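Local atomic coordinates of cytochrome B5 (Hadesarchaea archaeon YNP_N21, PDB entry 6NZX), a protein that binds a b-type heme in a cytochrome b5-like domain and, judged by its family, probably serves in electron transfer. Residues A[22-27]-A[50-55]; A[30-35]-A[68-73]. All blocks are in the same frame, centred on the assembly; numbering follows the deposited sequence.

Overall arrangement
Both contacts build on neighbouring strands of one mixed sheet and reach the heme, their centres about 12 Å apart. Contact 1 ties strand 22-25, at one edge of the sheet, to the loop 50-55 through backbone bonds and a threonine hydroxyl, with Leu-53 meeting the porphyrin through carbon alone. Contact 2 joins the inner strand 28-31 to strand 72-76; between residues 30-35 and 68-73 one backbone bond crosses, and beyond the sheet come aromatic packing and polar bonds with a heme propionate. Each is partly buried, contact 1 with more buried residues. Tyr-22 connects them, packing on Asp-31 and Val-73, while Val-23 O lies 2.9 Å from Tyr-30 N, a probable hydrogen bond.

Contact 1: A[22-27]-A[50-55]; sequences YVAYNG and GQDLTE. With HEM (protoporphyrin IX containing Fe), chain B.
Thr-54 meets Asn-26, just past strand 22-25, through its hydroxyl. OG1, anti to the carbonyl carbon (chi1 -60°), accepts a nearly straight bond from Asn-26 N at 2.9 Å. The hydroxyl in turn donates to the syn lone pair of Asp-52 OD2, with Thr-54 OG1 to Asp-52 OD2 a short 2.5 Å. That same oxygen takes Thr-54 N from above the carboxylate plane, closing an Asx turn, so Asp-52, its CG anti to the backbone N (chi1 177°), accepts twice from Thr-54 through OD2. The Tyr-25 side chain crosses Thr-54 at about a right angle, CD2 standing 3.6 Å from Thr-54 CA, and Asn-26 CG lies over one face of the ring toward its rim. Before this turn the backbones pair: Gly-50 N binds Tyr-22 O, and Ala-24 bonds Gln-51 O through N and Leu-53 N through O. Leu-53 presents CB to the heme, 3.6 Å from the vinyl carbon CBC, and its CD1 packs loosely on Val-23 CG1. The backbone bonds around the single Ala-24/Asp-52 bridge, with the Thr-54 hydroxyl, fasten the loop to an edge strand of the mixed sheet, placing Leu-53 in the heme pocket of the cytochrome b5-like fold.

Contact 2: A[30-35]-A[68-73]; sequences YDVTGS and EKFPVV. With HEM (protoporphyrin IX containing Fe), chain B.
Phe-70 lies wedged between the 30-35 chain and a heme propionate, with Val-32 over a ring face and the propionate at the ring edge, while Ser-35 CB approaches obliquely near CZ. Val-32 CG1 sits 4.3 Å from the ring centroid and offset toward the rim, a CH-pi contact in which the two side chains cross at about a right angle. The propionate carbon CGD lies in the ring plane at the edge, and Phe-70 CZ comes to 3.4 Å from HEM O1D. With OG anti to the backbone N (chi1 172°), the Ser-35 hydroxyl donates from OG to HEM O1D at 2.9 Å. Lys-69 NZ binds the other oxygen, HEM O2D, at 2.7 Å, its chain bent at chi3. The two segments therefore grip one carboxylate from separate donors, and the lysine would be expected to offset its negative charge.

Away from the heme the segments pair as neighbouring strands of the mixed sheet. Tyr-30 and Val-72 form an antiparallel non-hydrogen-bonded pair, their side chains alongside and pointing the same way; Val-72 CG2 approaches Tyr-30 CE1 to 3.4 Å, while Phe-70 O lies at the edge of the tyrosine ring. Asp-31 N donates to Pro-71 O at 2.9 Å, and Tyr-30 CA makes a CA-H...O contact with that carbonyl. Asp-31 lays CB against Val-73 CG1; its OD1 accepts from Thr-33 N, which closes an Asx turn overlapping the type II turn from Val-32 to Ser-35, and from Thr-33 OG1 through its syn lone pair. Two adjacent strands whose ends run into loops clasping a propionate form the propionate end of the heme pocket of a cytochrome b5-like domain.

Contact 1: A[22-27]-A[50-55]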
ATOM      1  N   TYR A  22      -0.981   3.777  -2.098  1.00 17.37           N
ATOM      2  CA  TYR A  22      -0.845   3.524  -0.660  1.00 18.56           C
ATOM      3  C   TYR A  22      -1.129   2.042  -0.431  1.00 18.93           C
ATOM      4  O   TYR A  22      -1.956   1.464  -1.119  1.00 18.64           O
ATOM      5  CB  TYR A  22      -1.886   4.285   0.161  1.00 19.11           C
ATOM      6  CG  TYR A  22      -1.699   5.770   0.341  1.00 18.54           C
ATOM      7  CD1 TYR A  22      -0.678   6.471  -0.266  1.00 18.77           C
ATOM      8  CD2 TYR A  22      -2.618   6.485   1.094  1.00 17.91           C
ATOM      9  CE1 TYR A  22      -0.546   7.839  -0.092  1.00 19.33           C
ATOM     10  CE2 TYR A  22      -2.492   7.851   1.293  1.00 18.99           C
ATOM     11  CZ  TYR A  22      -1.462   8.532   0.673  1.00 18.35           C
ATOM     12  OH  TYR A  22      -1.334   9.867   0.849  1.00 19.17           O
ATOM     13  N   VAL A  23      -0.458   1.442   0.545  1.00 19.90           N
ATOM     14  CA  VAL A  23      -0.729   0.061   0.906  1.00 19.15           C
ATOM     15  C   VAL A  23      -0.807   0.007   2.424  1.00 18.51           C
ATOM     16  O   VAL A  23      -0.038   0.682   3.072  1.00 18.51           O
ATOM     17  CB  VAL A  23       0.346  -0.907   0.372  1.00 19.98           C
ATOM     18  CG1 VAL A  23       0.322  -0.978  -1.140  1.00 20.92           C
ATOM     19  CG2 VAL A  23       1.745  -0.534   0.860  1.00 21.84           C
ATOM     20  N   ALA A  24      -1.721  -0.805   2.966  1.00 17.98           N
ATOM     21  CA  ALA A  24      -1.802  -0.953   4.419  1.00 18.36           C
ATOM     22  C   ALA A  24      -1.137  -2.274   4.826  1.00 18.09           C
ATOM     23  O   ALA A  24      -1.119  -3.260   4.066  1.00 15.86           O
ATOM     24  CB  ALA A  24      -3.222  -0.839   4.907  1.00 18.41           C
ATOM     25  N   TYR A  25      -0.506  -2.244   6.003  1.00 18.69           N
ATOM     26  CA  TYR A  25       0.103  -3.426   6.583  1.00 20.36           C
ATOM     27  C   TYR A  25       0.023  -3.317   8.105  1.00 20.57           C
ATOM     28  O   TYR A  25       0.588  -2.396   8.664  1.00 17.07           O
ATOM     29  CB  TYR A  25       1.556  -3.609   6.131  1.00 22.76           C
ATOM     30  CG  TYR A  25       2.182  -4.848   6.724  1.00 25.59           C
ATOM     31  CD1 TYR A  25       3.109  -4.774   7.748  1.00 28.45           C
ATOM     32  CD2 TYR A  25       1.759  -6.103   6.324  1.00 27.73           C
ATOM     33  CE1 TYR A  25       3.634  -5.920   8.330  1.00 30.75           C
ATOM     34  CE2 TYR A  25       2.258  -7.258   6.903  1.00 29.31           C
ATOM     35  CZ  TYR A  25       3.202  -7.166   7.907  1.00 30.53           C
ATOM     36  OH  TYR A  25       3.713  -8.303   8.459  1.00 36.52           O
ATOM     37  N   ASN A  26      -0.699  -4.256   8.738  1.00 23.36           N
ATOM     38  CA  ASN A  26      -0.758  -4.365  10.208  1.00 25.82           C
ATOM     39  C   ASN A  26      -1.230  -3.045  10.825  1.00 24.56           C
ATOM     40  O   ASN A  26      -0.653  -2.617  11.830  1.00 22.68           O
ATOM     41  CB  ASN A  26       0.608  -4.721  10.817  1.00 27.20           C
ATOM     42  CG  ASN A  26       0.880  -6.203  10.822  1.00 33.06           C
ATOM     43  OD1 ASN A  26       0.036  -6.996  10.397  1.00 39.75           O
ATOM     44  ND2 ASN A  26       2.064  -6.585  11.274  1.00 34.35           N
ATOM     45  N   GLY A  27      -2.212  -2.391  10.178  1.00 21.82           N
ATOM     46  CA  GLY A  27      -2.895  -1.225  10.718  1.00 20.67           C
ATOM     47  C   GLY A  27      -2.310   0.117  10.292  1.00 20.39           C
ATOM     48  O   GLY A  27      -2.894   1.143  10.610  1.00 21.01           O
ATOM     49  N   GLY A  50      -3.844   0.266  -2.615  1.00 20.16           N
ATOM     50  CA  GLY A  50      -5.093   0.746  -2.098  1.00 20.49           C
ATOM     51  C   GLY A  50      -5.804  -0.287  -1.257  1.00 19.11           C
ATOM     52  O   GLY A  50      -7.002  -0.174  -1.042  1.00 20.01           O
ATOM     53  N   GLN A  51      -5.059  -1.289  -0.764  1.00 20.11           N
ATOM     54  CA  GLN A  51      -5.630  -2.372  -0.001  1.00 20.23           C
ATOM     55  C   GLN A  51      -4.780  -2.664   1.236  1.00 18.90           C
ATOM     56  O   GLN A  51      -3.590  -2.351   1.314  1.00 18.35           O
ATOM     57  CB  GLN A  51      -5.761  -3.641  -0.847  1.00 22.72           C
ATOM     58  CG  GLN A  51      -6.813  -3.533  -1.941  1.00 23.13           C
ATOM     59  CD  GLN A  51      -6.830  -4.756  -2.822  1.00 24.04           C
ATOM     60  OE1 GLN A  51      -5.915  -5.575  -2.798  1.00 23.87           O
ATOM     61  NE2 GLN A  51      -7.874  -4.871  -3.627  1.00 27.10           N
ATOM     62  N   ASP A  52      -5.428  -3.297   2.212  1.00 19.60           N
ATOM     63  CA  ASP A  52      -4.742  -3.938   3.295  1.00 20.67           C
ATOM     64  C   ASP A  52      -4.234  -5.309   2.814  1.00 22.61           C
ATOM     65  O   ASP A  52      -5.018  -6.215   2.542  1.00 22.76           O
ATOM     66  CB  ASP A  52      -5.657  -4.056   4.503  1.00 22.02           C
ATOM     67  CG  ASP A  52      -5.030  -4.800   5.665  1.00 21.22           C
ATOM     68  OD1 ASP A  52      -5.770  -5.192   6.541  1.00 23.94           O
ATOM     69  OD2 ASP A  52      -3.825  -5.000   5.650  1.00 20.96           O
ATOM     70  N   LEU A  53      -2.913  -5.441   2.734  1.00 22.08           N
ATOM     71  CA  LEU A  53      -2.281  -6.603   2.188  1.00 23.91           C
ATOM     72  C   LEU A  53      -1.520  -7.363   3.284  1.00 24.97           C
ATOM     73  O   LEU A  53      -0.525  -8.079   3.003  1.00 26.81           O
ATOM     74  CB  LEU A  53      -1.367  -6.128   1.054  1.00 25.11           C
ATOM     75  CG  LEU A  53      -2.061  -5.426  -0.119  1.00 24.43           C
ATOM     76  CD1 LEU A  53      -1.056  -5.082  -1.202  1.00 25.85           C
ATOM     77  CD2 LEU A  53      -3.170  -6.284  -0.697  1.00 24.82           C
ATOM     78  N   THR A  54      -1.995  -7.238   4.530  1.00 24.61           N
ATOM     79  CA  THR A  54      -1.361  -7.860   5.672  1.00 26.28           C
ATOM     80  C   THR A  54      -1.208  -9.371   5.412  1.00 28.28           C
ATOM     81  O   THR A  54      -0.108  -9.902   5.495  1.00 28.29           O
ATOM     82  CB  THR A  54      -2.147  -7.589   6.964  1.00 27.82           C
ATOM     83  OG1 THR A  54      -2.224  -6.186   7.200  1.00 24.32           O
ATOM     84  CG2 THR A  54      -1.535  -8.246   8.178  1.00 28.34           C
ATOM     85  N   GLU A  55      -2.306 -10.033   5.052  1.00 30.10           N
ATOM     86  CA  GLU A  55      -2.313 -11.465   4.800  1.00 36.97           C
ATOM     87  C   GLU A  55      -1.449 -11.814   3.588  1.00 34.83           C
ATOM     88  O   GLU A  55      -0.777 -12.830   3.618  1.00 42.74           O
ATOM     89  CB  GLU A  55      -3.728 -11.993   4.563  1.00 43.04           C
ATOM     90  CG  GLU A  55      -4.417 -12.452   5.834  1.00 48.73           C
ATOM     91  CD  GLU A  55      -5.228 -13.729   5.683  1.00 51.89           C
ATOM     92  OE1 GLU A  55      -4.617 -14.813   5.485  1.00 51.91           O
ATOM     93  OE2 GLU A  55      -6.475 -13.634   5.742  1.00 63.04           O
TER
HETATM   94  CHA HEM B 101       9.471  -5.234  -3.233  1.00 29.58           C
HETATM   95  CHB HEM B 101       7.376  -9.255  -5.192  1.00 29.56           C
HETATM   96  CHC HEM B 101       3.595  -8.694  -2.133  1.00 28.61           C
HETATM   97  CHD HEM B 101       5.553  -4.555  -0.475  1.00 27.26           C
HETATM   98  C1A HEM B 101       9.240  -6.446  -4.014  1.00 31.66           C
HETATM   99  C2A HEM B 101      10.259  -6.895  -4.976  1.00 35.27           C
HETATM  100  C3A HEM B 101       9.604  -8.102  -5.543  1.00 32.96           C
HETATM  101  C4A HEM B 101       8.371  -8.195  -4.882  1.00 28.50           C
HETATM  102  CMA HEM B 101      10.195  -8.995  -6.609  1.00 32.28           C
HETATM  103  CAA HEM B 101      11.614  -6.260  -5.243  1.00 40.54           C
HETATM  104  CBA HEM B 101      12.623  -6.656  -4.138  1.00 48.27           C
HETATM  105  CGA HEM B 101      13.370  -5.477  -3.499  1.00 57.24           C
HETATM  106  O1A HEM B 101      13.673  -5.548  -2.282  1.00 59.59           O
HETATM  107  O2A HEM B 101      13.684  -4.466  -4.181  1.00 63.08           O
HETATM  108  C1B HEM B 101       6.066  -9.474  -4.553  1.00 27.84           C
HETATM  109  C2B HEM B 101       5.232 -10.551  -4.874  1.00 29.05           C
HETATM  110  C3B HEM B 101       4.083 -10.415  -3.951  1.00 28.89           C
HETATM  111  C4B HEM B 101       4.467  -9.222  -3.188  1.00 28.67           C
HETATM  112  CMB HEM B 101       5.401 -11.632  -5.914  1.00 28.65           C
HETATM  113  CAB HEM B 101       2.768 -11.175  -3.795  1.00 31.33           C
HETATM  114  CBB HEM B 101       2.921 -12.566  -3.198  1.00 30.11           C
HETATM  115  C1C HEM B 101       3.797  -7.498  -1.334  1.00 26.37           C
HETATM  116  C2C HEM B 101       2.836  -7.110  -0.422  1.00 26.45           C
HETATM  117  C3C HEM B 101       3.378  -5.828   0.081  1.00 27.17           C
HETATM  118  C4C HEM B 101       4.647  -5.687  -0.645  1.00 25.64           C
HETATM  119  CMC HEM B 101       1.578  -7.872  -0.128  1.00 27.19           C
HETATM  120  CAC HEM B 101       2.907  -4.885   1.136  1.00 27.12           C
HETATM  121  CBC HEM B 101       1.944  -5.178   1.984  1.00 27.81           C
HETATM  122  C1D HEM B 101       6.849  -4.343  -1.122  1.00 27.93           C
HETATM  123  C2D HEM B 101       7.627  -3.225  -0.835  1.00 29.60           C
HETATM  124  C3D HEM B 101       8.827  -3.418  -1.645  1.00 28.78           C
HETATM  125  C4D HEM B 101       8.541  -4.623  -2.295  1.00 29.13           C
HETATM  126  CMD HEM B 101       7.333  -2.099   0.118  1.00 30.77           C
HETATM  127  CAD HEM B 101      10.046  -2.510  -1.752  1.00 28.96           C
HETATM  128  CBD HEM B 101       9.765  -1.497  -2.871  1.00 28.50           C
HETATM  129  CGD HEM B 101      10.942  -0.601  -3.178  1.00 26.97           C
HETATM  130  O1D HEM B 101      10.838   0.252  -4.086  1.00 24.73           O
HETATM  131  O2D HEM B 101      12.000  -0.720  -2.524  1.00 28.52           O
HETATM  132  NA  HEM B 101       8.135  -7.200  -3.992  1.00 29.17           N
HETATM  133  NB  HEM B 101       5.631  -8.681  -3.546  1.00 28.34           N
HETATM  134  NC  HEM B 101       4.844  -6.700  -1.502  1.00 26.95           N
HETATM  135  ND  HEM B 101       7.369  -5.204  -2.000  1.00 27.62           N
HETATM  136 FE   HEM B 101       6.490  -6.958  -2.743  0.84 24.51          FE

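Contact 2: A[30-35]-A[68-73]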
ATOM      1  N   TYR A  30       1.137   3.069   4.235  1.00 16.87           N
ATOM      2  CA  TYR A  30       2.413   3.441   3.680  1.00 17.64           C
ATOM      3  C   TYR A  30       2.168   4.049   2.300  1.00 17.91           C
ATOM      4  O   TYR A  30       1.389   3.515   1.548  1.00 17.51           O
ATOM      5  CB  TYR A  30       3.332   2.216   3.567  1.00 17.99           C
ATOM      6  CG  TYR A  30       3.684   1.582   4.886  1.00 17.77           C
ATOM      7  CD1 TYR A  30       4.836   1.935   5.569  1.00 18.27           C
ATOM      8  CD2 TYR A  30       2.833   0.670   5.483  1.00 19.18           C
ATOM      9  CE1 TYR A  30       5.149   1.378   6.800  1.00 18.03           C
ATOM     10  CE2 TYR A  30       3.140   0.087   6.702  1.00 18.32           C
ATOM     11  CZ  TYR A  30       4.294   0.463   7.373  1.00 17.45           C
ATOM     12  OH  TYR A  30       4.607  -0.120   8.564  1.00 18.44           O
ATOM     13  N   ASP A  31       2.855   5.154   2.002  1.00 18.26           N
ATOM     14  CA  ASP A  31       2.851   5.747   0.691  1.00 19.06           C
ATOM     15  C   ASP A  31       3.981   5.119  -0.137  1.00 18.03           C
ATOM     16  O   ASP A  31       5.153   5.445   0.053  1.00 17.67           O
ATOM     17  CB  ASP A  31       2.976   7.275   0.772  1.00 21.06           C
ATOM     18  CG  ASP A  31       2.980   7.957  -0.591  1.00 21.36           C
ATOM     19  OD1 ASP A  31       2.780   7.238  -1.601  1.00 20.34           O
ATOM     20  OD2 ASP A  31       3.127   9.211  -0.631  1.00 22.39           O
ATOM     21  N   VAL A  32       3.603   4.263  -1.089  1.00 20.05           N
ATOM     22  CA  VAL A  32       4.547   3.567  -1.941  1.00 21.88           C
ATOM     23  C   VAL A  32       4.553   4.182  -3.356  1.00 23.44           C
ATOM     24  O   VAL A  32       5.078   3.584  -4.304  1.00 21.88           O
ATOM     25  CB  VAL A  32       4.274   2.050  -1.958  1.00 22.48           C
ATOM     26  CG1 VAL A  32       4.631   1.413  -0.623  1.00 22.09           C
ATOM     27  CG2 VAL A  32       2.845   1.698  -2.350  1.00 20.44           C
ATOM     28  N   THR A  33       3.983   5.383  -3.495  1.00 24.87           N
ATOM     29  CA  THR A  33       4.094   6.151  -4.731  1.00 28.85           C
ATOM     30  C   THR A  33       5.586   6.414  -4.976  1.00 33.97           C
ATOM     31  O   THR A  33       6.340   6.715  -4.049  1.00 37.57           O
ATOM     32  CB  THR A  33       3.279   7.454  -4.682  1.00 29.07           C
ATOM     33  OG1 THR A  33       1.960   7.189  -4.190  1.00 27.23           O
ATOM     34  CG2 THR A  33       3.182   8.114  -6.043  1.00 27.67           C
ATOM     35  N   GLY A  34       6.030   6.227  -6.216  1.00 37.64           N
ATOM     36  CA  GLY A  34       7.441   6.462  -6.529  1.00 38.68           C
ATOM     37  C   GLY A  34       8.256   5.180  -6.562  1.00 37.22           C
ATOM     38  O   GLY A  34       9.239   5.134  -7.271  1.00 41.03           O
ATOM     39  N   SER A  35       7.863   4.163  -5.776  1.00 34.71           N
ATOM     40  CA  SER A  35       8.342   2.792  -5.952  1.00 32.54           C
ATOM     41  C   SER A  35       7.885   2.272  -7.320  1.00 33.54           C
ATOM     42  O   SER A  35       6.684   2.087  -7.551  1.00 30.21           O
ATOM     43  CB  SER A  35       7.850   1.885  -4.851  1.00 33.41           C
ATOM     44  OG  SER A  35       8.164   0.524  -5.113  1.00 30.71           O
ATOM     45  N   GLU A  68       9.557  -0.145   5.230  1.00 24.81           N
ATOM     46  CA  GLU A  68      10.175   0.824   6.141  1.00 27.83           C
ATOM     47  C   GLU A  68      10.786   2.013   5.397  1.00 27.63           C
ATOM     48  O   GLU A  68      10.912   3.100   5.964  1.00 30.04           O
ATOM     49  CB  GLU A  68      11.287   0.178   6.967  1.00 31.55           C
ATOM     50  CG  GLU A  68      11.737   1.056   8.118  1.00 34.90           C
ATOM     51  CD  GLU A  68      12.797   0.421   8.999  1.00 37.47           C
ATOM     52  OE1 GLU A  68      13.755  -0.156   8.443  1.00 37.16           O
ATOM     53  OE2 GLU A  68      12.646   0.495  10.227  1.00 41.71           O
ATOM     54  N   LYS A  69      11.165   1.819   4.137  1.00 25.40           N
ATOM     55  CA  LYS A  69      11.743   2.884   3.339  1.00 27.26           C
ATOM     56  C   LYS A  69      10.684   3.944   2.969  1.00 24.61           C
ATOM     57  O   LYS A  69      11.054   5.038   2.528  1.00 25.59           O
ATOM     58  CB  LYS A  69      12.391   2.304   2.076  1.00 30.38           C
ATOM     59  CG  LYS A  69      13.399   1.187   2.324  1.00 32.09           C
ATOM     60  CD  LYS A  69      14.170   0.724   1.113  1.00 34.28           C
ATOM     61  CE  LYS A  69      13.406   0.846  -0.190  1.00 35.21           C
ATOM     62  NZ  LYS A  69      14.176   0.252  -1.313  1.00 37.85           N
ATOM     63  N   PHE A  70       9.391   3.641   3.159  1.00 22.02           N
ATOM     64  CA  PHE A  70       8.286   4.484   2.682  1.00 20.97           C
ATOM     65  C   PHE A  70       7.606   5.231   3.836  1.00 20.50           C
ATOM     66  O   PHE A  70       7.480   4.716   4.951  1.00 17.92           O
ATOM     67  CB  PHE A  70       7.331   3.598   1.877  1.00 22.36           C
ATOM     68  CG  PHE A  70       8.020   3.033   0.659  1.00 22.67           C
ATOM     69  CD1 PHE A  70       8.249   3.835  -0.446  1.00 23.81           C
ATOM     70  CD2 PHE A  70       8.524   1.747   0.660  1.00 23.46           C
ATOM     71  CE1 PHE A  70       8.939   3.360  -1.546  1.00 24.04           C
ATOM     72  CE2 PHE A  70       9.209   1.264  -0.446  1.00 24.45           C
ATOM     73  CZ  PHE A  70       9.424   2.074  -1.536  1.00 25.33           C
ATOM     74  N   PRO A  71       7.100   6.464   3.603  1.00 19.99           N
ATOM     75  CA  PRO A  71       6.397   7.208   4.653  1.00 21.41           C
ATOM     76  C   PRO A  71       5.125   6.478   5.124  1.00 20.29           C
ATOM     77  O   PRO A  71       4.430   5.887   4.321  1.00 17.42           O
ATOM     78  CB  PRO A  71       6.027   8.560   4.036  1.00 20.50           C
ATOM     79  CG  PRO A  71       6.613   8.567   2.634  1.00 21.26           C
ATOM     80  CD  PRO A  71       7.205   7.205   2.346  1.00 21.07           C
ATOM     81  N   VAL A  72       4.892   6.485   6.435  1.00 22.77           N
ATOM     82  CA  VAL A  72       3.606   6.116   7.011  1.00 23.90           C
ATOM     83  C   VAL A  72       2.743   7.384   6.988  1.00 24.43           C
ATOM     84  O   VAL A  72       3.132   8.414   7.561  1.00 27.05           O
ATOM     85  CB  VAL A  72       3.760   5.560   8.438  1.00 25.85           C
ATOM     86  CG1 VAL A  72       2.415   5.220   9.077  1.00 25.81           C
ATOM     87  CG2 VAL A  72       4.686   4.356   8.470  1.00 25.43           C
ATOM     88  N   VAL A  73       1.594   7.309   6.320  1.00 20.80           N
ATOM     89  CA  VAL A  73       0.740   8.465   6.139  1.00 21.76           C
ATOM     90  C   VAL A  73      -0.491   8.346   7.058  1.00 20.28           C
ATOM     91  O   VAL A  73      -1.216   9.291   7.262  1.00 18.69           O
ATOM     92  CB  VAL A  73       0.369   8.655   4.653  1.00 22.04           C
ATOM     93  CG1 VAL A  73       1.589   9.018   3.824  1.00 23.09           C
ATOM     94  CG2 VAL A  73      -0.318   7.435   4.059  1.00 22.14           C
TER
HETATM   95  CHA HEM B 101       9.471  -5.234  -3.233  1.00 29.58           C
HETATM   96  CHB HEM B 101       7.376  -9.255  -5.192  1.00 29.56           C
HETATM   97  CHC HEM B 101       3.595  -8.694  -2.133  1.00 28.61           C
HETATM   98  CHD HEM B 101       5.553  -4.555  -0.475  1.00 27.26           C
HETATM   99  C1A HEM B 101       9.240  -6.446  -4.014  1.00 31.66           C
HETATM  100  C2A HEM B 101      10.259  -6.895  -4.976  1.00 35.27           C
HETATM  101  C3A HEM B 101       9.604  -8.102  -5.543  1.00 32.96           C
HETATM  102  C4A HEM B 101       8.371  -8.195  -4.882  1.00 28.50           C
HETATM  103  CMA HEM B 101      10.195  -8.995  -6.609  1.00 32.28           C
HETATM  104  CAA HEM B 101      11.614  -6.260  -5.243  1.00 40.54           C
HETATM  105  CBA HEM B 101      12.623  -6.656  -4.138  1.00 48.27           C
HETATM  106  CGA HEM B 101      13.370  -5.477  -3.499  1.00 57.24           C
HETATM  107  O1A HEM B 101      13.673  -5.548  -2.282  1.00 59.59           O
HETATM  108  O2A HEM B 101      13.684  -4.466  -4.181  1.00 63.08           O
HETATM  109  C1B HEM B 101       6.066  -9.474  -4.553  1.00 27.84           C
HETATM  110  C2B HEM B 101       5.232 -10.551  -4.874  1.00 29.05           C
HETATM  111  C3B HEM B 101       4.083 -10.415  -3.951  1.00 28.89           C
HETATM  112  C4B HEM B 101       4.467  -9.222  -3.188  1.00 28.67           C
HETATM  113  CMB HEM B 101       5.401 -11.632  -5.914  1.00 28.65           C
HETATM  114  CAB HEM B 101       2.768 -11.175  -3.795  1.00 31.33           C
HETATM  115  CBB HEM B 101       2.921 -12.566  -3.198  1.00 30.11           C
HETATM  116  C1C HEM B 101       3.797  -7.498  -1.334  1.00 26.37           C
HETATM  117  C2C HEM B 101       2.836  -7.110  -0.422  1.00 26.45           C
HETATM  118  C3C HEM B 101       3.378  -5.828   0.081  1.00 27.17           C
HETATM  119  C4C HEM B 101       4.647  -5.687  -0.645  1.00 25.64           C
HETATM  120  CMC HEM B 101       1.578  -7.872  -0.128  1.00 27.19           C
HETATM  121  CAC HEM B 101       2.907  -4.885   1.136  1.00 27.12           C
HETATM  122  CBC HEM B 101       1.944  -5.178   1.984  1.00 27.81           C
HETATM  123  C1D HEM B 101       6.849  -4.343  -1.122  1.00 27.93           C
HETATM  124  C2D HEM B 101       7.627  -3.225  -0.835  1.00 29.60           C
HETATM  125  C3D HEM B 101       8.827  -3.418  -1.645  1.00 28.78           C
HETATM  126  C4D HEM B 101       8.541  -4.623  -2.295  1.00 29.13           C
HETATM  127  CMD HEM B 101       7.333  -2.099   0.118  1.00 30.77           C
HETATM  128  CAD HEM B 101      10.046  -2.510  -1.752  1.00 28.96           C
HETATM  129  CBD HEM B 101       9.765  -1.497  -2.871  1.00 28.50           C
HETATM  130  CGD HEM B 101      10.942  -0.601  -3.178  1.00 26.97           C
HETATM  131  O1D HEM B 101      10.838   0.252  -4.086  1.00 24.73           O
HETATM  132  O2D HEM B 101      12.000  -0.720  -2.524  1.00 28.52           O
HETATM  133  NA  HEM B 101       8.135  -7.200  -3.992  1.00 29.17           N
HETATM  134  NB  HEM B 101       5.631  -8.681  -3.546  1.00 28.34           N
HETATM  135  NC  HEM B 101       4.844  -6.700  -1.502  1.00 26.95           N
HETATM  136  ND  HEM B 101       7.369  -5.204  -2.000  1.00 27.62           N
HETATM  137 FE   HEM B 101       6.490  -6.958  -2.743  0.84 24.51          FE